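Local coordinates for aminotransferase, class III (Thermomicrobium roseum, PDB 6IO1), which probably transfers amino groups between substrates with pyridoxal phosphate as cofactor, as a thermostable (S)-enantioselective omega-transaminase, at residues Y134-L138 with K139-E143; E210-I213 with E214-G217; A245-A248 with V249-Y253. All coordinates share one frame; numbering follows the deposited sequence.

Contact 1 of 3, residues Y134-L138 with K139-E143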
loop_
_atom_site.group_PDB
_atom_site.type_symbol
_atom_site.label_atom_id
_atom_site.label_comp_id
_atom_site.label_asym_id
_atom_site.label_seq_id
_atom_site.Cartn_x
_atom_site.Cartn_y
_atom_site.Cartn_z
ATOM N N TYR B 134 9.878 2.132 16.896
ATOM C CA TYR B 134 10.428 3.481 16.994
ATOM C C TYR B 134 10.099 4.120 18.337
ATOM O O TYR B 134 10.904 4.879 18.886
ATOM C CB TYR B 134 9.889 4.327 15.840
ATOM C CG TYR B 134 10.401 5.745 15.780
ATOM C CD1 TYR B 134 11.762 6.018 15.747
ATOM C CD2 TYR B 134 9.517 6.815 15.737
ATOM C CE1 TYR B 134 12.227 7.318 15.683
ATOM C CE2 TYR B 134 9.972 8.116 15.671
ATOM C CZ TYR B 134 11.327 8.363 15.644
ATOM O OH TYR B 134 11.780 9.660 15.581
ATOM N N TYR B 135 8.908 3.840 18.869
ATOM C CA TYR B 135 8.518 4.352 20.177
ATOM C C TYR B 135 9.449 3.827 21.256
ATOM O O TYR B 135 9.947 4.592 22.092
ATOM C CB TYR B 135 7.066 3.962 20.466
ATOM C CG TYR B 135 6.621 4.111 21.907
ATOM C CD1 TYR B 135 6.072 5.301 22.363
ATOM C CD2 TYR B 135 6.722 3.052 22.803
ATOM C CE1 TYR B 135 5.653 5.441 23.674
ATOM C CE2 TYR B 135 6.309 3.183 24.117
ATOM C CZ TYR B 135 5.774 4.379 24.546
ATOM O OH TYR B 135 5.359 4.513 25.851
ATOM N N TRP B 136 9.696 2.516 21.256
ATOM C CA TRP B 136 10.629 1.965 22.237
ATOM C C TRP B 136 12.048 2.478 22.010
ATOM O O TRP B 136 12.802 2.683 22.969
ATOM C CB TRP B 136 10.579 0.440 22.221
ATOM C CG TRP B 136 9.321 -0.086 22.838
ATOM C CD1 TRP B 136 8.383 -0.869 22.237
ATOM C CD2 TRP B 136 8.849 0.152 24.173
ATOM N NE1 TRP B 136 7.362 -1.144 23.113
ATOM C CE2 TRP B 136 7.623 -0.528 24.309
ATOM C CE3 TRP B 136 9.346 0.870 25.266
ATOM C CZ2 TRP B 136 6.887 -0.513 25.491
ATOM C CZ3 TRP B 136 8.613 0.885 26.440
ATOM C CH2 TRP B 136 7.397 0.198 26.543
ATOM N N TRP B 137 12.432 2.689 20.747
ATOM C CA TRP B 137 13.749 3.250 20.450
ATOM C C TRP B 137 13.901 4.648 21.038
ATOM O O TRP B 137 14.946 4.980 21.610
ATOM C CB TRP B 137 13.970 3.272 18.936
ATOM C CG TRP B 137 15.338 3.717 18.501
ATOM C CD1 TRP B 137 16.478 2.967 18.486
ATOM C CD2 TRP B 137 15.701 5.008 17.994
ATOM N NE1 TRP B 137 17.531 3.714 18.013
ATOM C CE2 TRP B 137 17.080 4.970 17.704
ATOM C CE3 TRP B 137 14.996 6.193 17.765
ATOM C CZ2 TRP B 137 17.766 6.071 17.195
ATOM C CZ3 TRP B 137 15.680 7.286 17.259
ATOM C CH2 TRP B 137 17.051 7.217 16.980
ATOM N N LEU B 138 12.867 5.482 20.903
ATOM C CA LEU B 138 12.906 6.825 21.472
ATOM C C LEU B 138 12.955 6.791 22.993
ATOM O O LEU B 138 13.475 7.722 23.620
ATOM C CB LEU B 138 11.693 7.627 21.001
ATOM C CG LEU B 138 11.704 8.103 19.547
ATOM C CD1 LEU B 138 10.357 8.697 19.176
ATOM C CD2 LEU B 138 12.817 9.113 19.318
ATOM N N LYS B 139 12.421 5.736 23.604
ATOM C CA LYS B 139 12.421 5.595 25.053
ATOM C C LYS B 139 13.740 5.063 25.594
ATOM O O LYS B 139 13.851 4.847 26.806
ATOM C CB LYS B 139 11.281 4.672 25.491
ATOM C CG LYS B 139 9.889 5.236 25.262
ATOM C CD LYS B 139 9.605 6.412 26.179
ATOM C CE LYS B 139 8.109 6.601 26.375
ATOM N NZ LYS B 139 7.786 7.939 26.938
ATOM N N GLY B 140 14.732 4.845 24.736
ATOM C CA GLY B 140 15.997 4.299 25.178
ATOM C C GLY B 140 16.012 2.799 25.341
ATOM O O GLY B 140 16.821 2.280 26.115
ATOM N N GLN B 141 15.140 2.084 24.634
ATOM C CA GLN B 141 15.069 0.624 24.692
ATOM C C GLN B 141 15.183 0.062 23.278
ATOM O O GLN B 141 14.211 -0.462 22.722
ATOM C CB GLN B 141 13.773 0.169 25.367
ATOM C CG GLN B 141 13.663 0.579 26.828
ATOM C CD GLN B 141 12.380 0.098 27.477
ATOM O OE1 GLN B 141 12.051 -1.087 27.425
ATOM N NE2 GLN B 141 11.649 1.018 28.097
ATOM N N PRO B 142 16.366 0.167 22.661
ATOM C CA PRO B 142 16.511 -0.291 21.270
ATOM C C PRO B 142 16.362 -1.793 21.089
ATOM O O PRO B 142 16.152 -2.239 19.954
ATOM C CB PRO B 142 17.920 0.183 20.887
ATOM C CG PRO B 142 18.644 0.295 22.180
ATOM C CD PRO B 142 17.626 0.713 23.199
ATOM N N GLU B 143 16.466 -2.590 22.153
ATOM C CA GLU B 143 16.335 -4.036 22.039
ATOM C C GLU B 143 14.887 -4.506 22.087
ATOM O O GLU B 143 14.634 -5.704 21.917
ATOM C CB GLU B 143 17.122 -4.734 23.155
ATOM C CG GLU B 143 18.572 -4.294 23.290
ATOM C CD GLU B 143 19.377 -4.524 22.028
ATOM O OE1 GLU B 143 19.339 -5.654 21.495
ATOM O OE2 GLU B 143 20.054 -3.579 21.572
#
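A Schellman motif closes helix 121-138, and its carbonyl groups and side chains meet those of the turn that leads on toward strand 146-150. The 6→1 bond of the motif runs from Gln141 N to Trp136 O at 2.9 Å, and inside it Gly140 N reaches Trp137 O at 3.1 Å. Gly140 takes a positive phi of 82°, where the CB of any other residue would be jammed against the preceding carbonyl oxygen, so glycine suits the corner. One residue earlier, Lys139 N still makes a helical bond to Tyr135 O. The Lys139 chain bends at chi2 (-69°) and crosses Tyr135: CG lies over one face of the ring, 4.2 Å above its plane and toward the rim, while CE comes 3.5 Å from the phenol OH. A long aliphatic chain with a charged end fits here, since Lys139 NZ goes on to hydrogen-bond Thr310 OG1 and to form a salt bridge with Glu306, whose carboxylate also bonds Tyr135 OH. Trp136 buries its indole and gives NE1 to Ala222 O of strand 221-226. Gln141 lies alongside it, amide and ring planes 49° apart, with NE2 3.5 Å from CZ3 of Trp136 and OE1 held by Arg144. Beyond the turn Pro142 crosses Trp137 at about a right angle, CB 3.9 Å from Trp137 CD1.

Contact 2 of 3, residues E210-I213 with E214-G217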
loop_
_atom_site.group_PDB
_atom_site.type_symbol
_atom_site.label_atom_id
_atom_site.label_comp_id
_atom_site.label_asym_id
_atom_site.label_seq_id
_atom_site.Cartn_x
_atom_site.Cartn_y
_atom_site.Cartn_z
ATOM N N GLU B 210 2.046 -15.859 29.087
ATOM C CA GLU B 210 2.960 -15.469 30.156
ATOM C C GLU B 210 4.286 -16.212 30.047
ATOM O O GLU B 210 5.362 -15.614 30.178
ATOM C CB GLU B 210 2.315 -15.718 31.520
ATOM C CG GLU B 210 1.046 -14.920 31.772
ATOM C CD GLU B 210 1.016 -14.298 33.153
ATOM O OE1 GLU B 210 1.994 -13.612 33.518
ATOM O OE2 GLU B 210 0.019 -14.503 33.875
ATOM N N GLU B 211 4.231 -17.526 29.816
ATOM C CA GLU B 211 5.464 -18.302 29.731
ATOM C C GLU B 211 6.283 -17.914 28.502
ATOM O O GLU B 211 7.520 -17.882 28.559
ATOM C CB GLU B 211 5.136 -19.793 29.770
ATOM C CG GLU B 211 4.563 -20.180 31.127
ATOM C CD GLU B 211 4.575 -21.667 31.403
ATOM O OE1 GLU B 211 5.584 -22.158 31.941
ATOM O OE2 GLU B 211 3.559 -22.333 31.119
ATOM N N THR B 212 5.620 -17.612 27.379
ATOM C CA THR B 212 6.350 -17.140 26.204
ATOM C C THR B 212 7.041 -15.812 26.486
ATOM O O THR B 212 8.206 -15.613 26.111
ATOM C CB THR B 212 5.404 -17.012 25.011
ATOM O OG1 THR B 212 4.933 -18.312 24.632
ATOM C CG2 THR B 212 6.125 -16.379 23.829
ATOM N N ILE B 213 6.341 -14.895 27.162
ATOM C CA ILE B 213 6.939 -13.609 27.507
ATOM C C ILE B 213 8.149 -13.812 28.407
ATOM O O ILE B 213 9.197 -13.180 28.219
ATOM C CB ILE B 213 5.891 -12.694 28.169
ATOM C CG1 ILE B 213 4.846 -12.247 27.147
ATOM C CG2 ILE B 213 6.560 -11.491 28.813
ATOM C CD1 ILE B 213 3.695 -11.477 27.758
ATOM N N GLU B 214 8.030 -14.704 29.392
ATOM C CA GLU B 214 9.158 -14.985 30.275
ATOM C C GLU B 214 10.345 -15.573 29.513
ATOM O O GLU B 214 11.494 -15.204 29.773
ATOM C CB GLU B 214 8.720 -15.908 31.411
ATOM C CG GLU B 214 7.890 -15.204 32.476
ATOM C CD GLU B 214 8.527 -13.910 32.953
ATOM O OE1 GLU B 214 9.505 -13.977 33.727
ATOM O OE2 GLU B 214 8.054 -12.826 32.549
ATOM N N ARG B 215 10.094 -16.502 28.585
ATOM C CA ARG B 215 11.192 -17.091 27.815
ATOM C C ARG B 215 11.912 -16.044 26.989
ATOM O O ARG B 215 13.148 -15.960 26.994
ATOM C CB ARG B 215 10.669 -18.167 26.885
ATOM C CG ARG B 215 11.717 -18.989 26.222
ATOM C CD ARG B 215 10.993 -19.801 25.169
ATOM N NE ARG B 215 10.415 -19.037 24.052
ATOM C CZ ARG B 215 9.308 -19.371 23.373
ATOM N NH1 ARG B 215 8.601 -20.460 23.672
ATOM N NH2 ARG B 215 8.896 -18.603 22.372
ATOM N N GLU B 216 11.141 -15.307 26.192
ATOM C CA GLU B 216 11.701 -14.251 25.308
ATOM C C GLU B 216 12.316 -13.120 26.140
ATOM O O GLU B 216 13.376 -12.603 25.738
ATOM C CB GLU B 216 10.604 -13.709 24.389
ATOM C CG GLU B 216 10.078 -14.740 23.407
ATOM C CD GLU B 216 11.125 -15.309 22.466
ATOM O OE1 GLU B 216 12.203 -14.694 22.340
ATOM O OE2 GLU B 216 10.861 -16.367 21.861
ATOM N N GLY B 217 11.695 -12.790 27.277
ATOM C CA GLY B 217 12.083 -11.626 28.039
ATOM C C GLY B 217 11.207 -10.447 27.682
ATOM O O GLY B 217 11.221 -9.985 26.537
#
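Glu216 packs back along its own helix onto Thr212 before its carboxylate turns to two basic groups. Its CB lies 3.5 Å from Thr212 O, the same oxygen that accepts a nearly straight bond from Glu216 N (175°). CG sits beside the backbone N, anti to the carbonyl carbon (chi1 -65°), which keeps it 3.4 Å from Thr212 O, and the Thr212 methyl CG2 approaches it from the preceding turn. At the tip the oxygens divide their work. OE1 forms a salt bridge with Lys146, at the start of strand 146-150, whereas OE2 takes Arg215 NH2 at 3.0 Å on its anti side, the oxygen lying almost in the guanidinium plane; a weak bond from Arg215 NE is added. A glutamate is long enough to serve both cations from one helix position. This is the last turn of helix 198-216, which packs beside helix 242-253 and leads into strand 221-226, a parallel strand of the seven-stranded mixed sheet bounded by strands 112-118 and 181-184. Replacing Glu216 with an alanine is likely to deprive Lys146 of this anionic mate and to set the Arg215 guanidinium free to turn. Arg215 reaches that carboxylate by bending at chi3 and runs side by side with Thr212, bringing NH2 3.8 Å from CG2. Thr212 suits a helix face that meets strand 181-184, because its OG1 is returned to Glu208 O. Where the helix stops, Gly217 adopts a positive phi, which glycine tolerates, and its N still reaches Ile213 O at 2.7 Å.

Contact 3 of 3, residues A245-A248 with V249-Y253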
loop_
_atom_site.group_PDB
_atom_site.type_symbol
_atom_site.label_atom_id
_atom_site.label_comp_id
_atom_site.label_asym_id
_atom_site.label_seq_id
_atom_site.Cartn_x
_atom_site.Cartn_y
_atom_site.Cartn_z
ATOM N N ALA B 245 -8.235 -10.741 29.633
ATOM C CA ALA B 245 -7.109 -11.413 30.279
ATOM C C ALA B 245 -5.809 -11.188 29.511
ATOM O O ALA B 245 -4.763 -10.878 30.105
ATOM C CB ALA B 245 -7.409 -12.905 30.417
ATOM N N ILE B 246 -5.851 -11.357 28.186
ATOM C CA ILE B 246 -4.648 -11.169 27.376
ATOM C C ILE B 246 -4.137 -9.738 27.511
ATOM O O ILE B 246 -2.935 -9.498 27.705
ATOM C CB ILE B 246 -4.928 -11.535 25.907
ATOM C CG1 ILE B 246 -5.222 -13.032 25.772
ATOM C CG2 ILE B 246 -3.757 -11.141 25.023
ATOM C CD1 ILE B 246 -4.127 -13.927 26.306
ATOM N N ALA B 247 -5.047 -8.763 27.410
ATOM C CA ALA B 247 -4.659 -7.365 27.549
ATOM C C ALA B 247 -4.093 -7.081 28.934
ATOM O O ALA B 247 -3.165 -6.278 29.079
ATOM C CB ALA B 247 -5.855 -6.459 27.260
ATOM N N ALA B 248 -4.650 -7.719 29.967
ATOM C CA ALA B 248 -4.126 -7.533 31.316
ATOM C C ALA B 248 -2.690 -8.025 31.419
ATOM O O ALA B 248 -1.843 -7.361 32.026
ATOM C CB ALA B 248 -5.015 -8.251 32.331
ATOM N N VAL B 249 -2.393 -9.185 30.830
ATOM C CA VAL B 249 -1.016 -9.683 30.837
ATOM C C VAL B 249 -0.093 -8.703 30.114
ATOM O O VAL B 249 0.990 -8.338 30.608
ATOM C CB VAL B 249 -0.949 -11.087 30.209
ATOM C CG1 VAL B 249 0.495 -11.554 30.096
ATOM C CG2 VAL B 249 -1.774 -12.074 31.022
ATOM N N LEU B 250 -0.526 -8.244 28.935
ATOM C CA LEU B 250 0.290 -7.321 28.151
ATOM C C LEU B 250 0.587 -6.050 28.938
ATOM O O LEU B 250 1.728 -5.573 28.966
ATOM C CB LEU B 250 -0.411 -6.989 26.834
ATOM C CG LEU B 250 -0.597 -8.146 25.852
ATOM C CD1 LEU B 250 -1.385 -7.689 24.636
ATOM C CD2 LEU B 250 0.749 -8.725 25.442
ATOM N N ARG B 251 -0.435 -5.486 29.587
ATOM C CA ARG B 251 -0.226 -4.308 30.421
ATOM C C ARG B 251 0.678 -4.614 31.606
ATOM O O ARG B 251 1.447 -3.748 32.039
ATOM C CB ARG B 251 -1.569 -3.763 30.904
ATOM C CG ARG B 251 -2.414 -3.139 29.808
ATOM C CD ARG B 251 -3.517 -2.274 30.392
ATOM N NE ARG B 251 -4.307 -2.998 31.385
ATOM C CZ ARG B 251 -5.314 -3.813 31.089
ATOM N NH1 ARG B 251 -5.656 -4.017 29.825
ATOM N NH2 ARG B 251 -5.977 -4.427 32.059
ATOM N N LYS B 252 0.590 -5.831 32.152
ATOM C CA LYS B 252 1.467 -6.213 33.252
ATOM C C LYS B 252 2.928 -6.114 32.842
ATOM O O LYS B 252 3.774 -5.681 33.633
ATOM C CB LYS B 252 1.142 -7.630 33.726
ATOM C CG LYS B 252 2.186 -8.223 34.664
ATOM C CD LYS B 252 1.876 -9.671 35.007
ATOM C CE LYS B 252 3.047 -10.329 35.720
ATOM N NZ LYS B 252 2.762 -11.750 36.066
ATOM N N TYR B 253 3.246 -6.495 31.606
ATOM C CA TYR B 253 4.631 -6.401 31.158
ATOM C C TYR B 253 4.940 -5.117 30.396
ATOM O O TYR B 253 6.079 -4.937 29.952
ATOM C CB TYR B 253 4.998 -7.615 30.303
ATOM C CG TYR B 253 4.977 -8.901 31.090
ATOM C CD1 TYR B 253 6.027 -9.237 31.936
ATOM C CD2 TYR B 253 3.901 -9.770 31.002
ATOM C CE1 TYR B 253 6.007 -10.410 32.664
ATOM C CE2 TYR B 253 3.871 -10.943 31.725
ATOM C CZ TYR B 253 4.925 -11.259 32.555
ATOM O OH TYR B 253 4.896 -12.431 33.276
#
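This is a contact between successive turns of one helix, 242-253, where Ala245, Ala247 and Ala248, with Ile246, meet side chains and backbone of Val249 to Lys252. The exposed Arg251 folds back over Ala247 and Ala248. Its CG lies 3.3 Å from Ala247 O, and a bend at chi3 (-52°) lays the guanidinium along the helix surface, with Ala248 CA 3.6 Å above one face, toward the rim. NH1 approaches Ala247 CB to 3.5 Å. Short methyl side chains suit these two positions, since the planar group can lie close against the backbone. Ala247 O receives its hydrogen bond from Arg251 N instead, at 2.9 Å; NH1 is near that oxygen but badly angled. The helix is the crossover of a beta-alpha-beta unit joining parallel strands 221-226 and 256-260, and branched aliphatic residues fill its buried side. There Ile246 CG2 meets Leu250 CD1 at 4.2 Å, while Leu250 CG comes 3.3 Å from Ile246 O, the acceptor for Leu250 N. Ile246 also touches Leu209 of helix 198-216. Val249 places CG2 beside its backbone N, 3.3 Å from Ala245 O, and its other methyl, CG1, meets the edge of the Tyr253 ring in plane.

How the contacts relate
Contacts 2 and 3 belong to neighbouring helices that touch, their centres 13 Å apart. Glu210 OE1 joins them, forming a salt bridge with Lys252 NZ at 3.2 Å and probably a hydrogen bond with Tyr253 OH at 3.1 Å. Beside that polar pair, Ile213 CD1 packs on Tyr253 CD2 at 3.7 Å. Contact 1 stands about 20 Å from either centre and touches neither, yet Arg144 bonds both Gln141 and the Tyr253 carbonyl. Helix 121-138, which ends in contact 1, bears near its start Gly121, Ala122 and Asn125 of the pocket for the bound cofactor, 4'-deoxy-4'-aminopyridoxal-5'-phosphate, while the crossover helix of contact 3 leads into strand 256-260, whose last residue, Asp260, also lines that pocket.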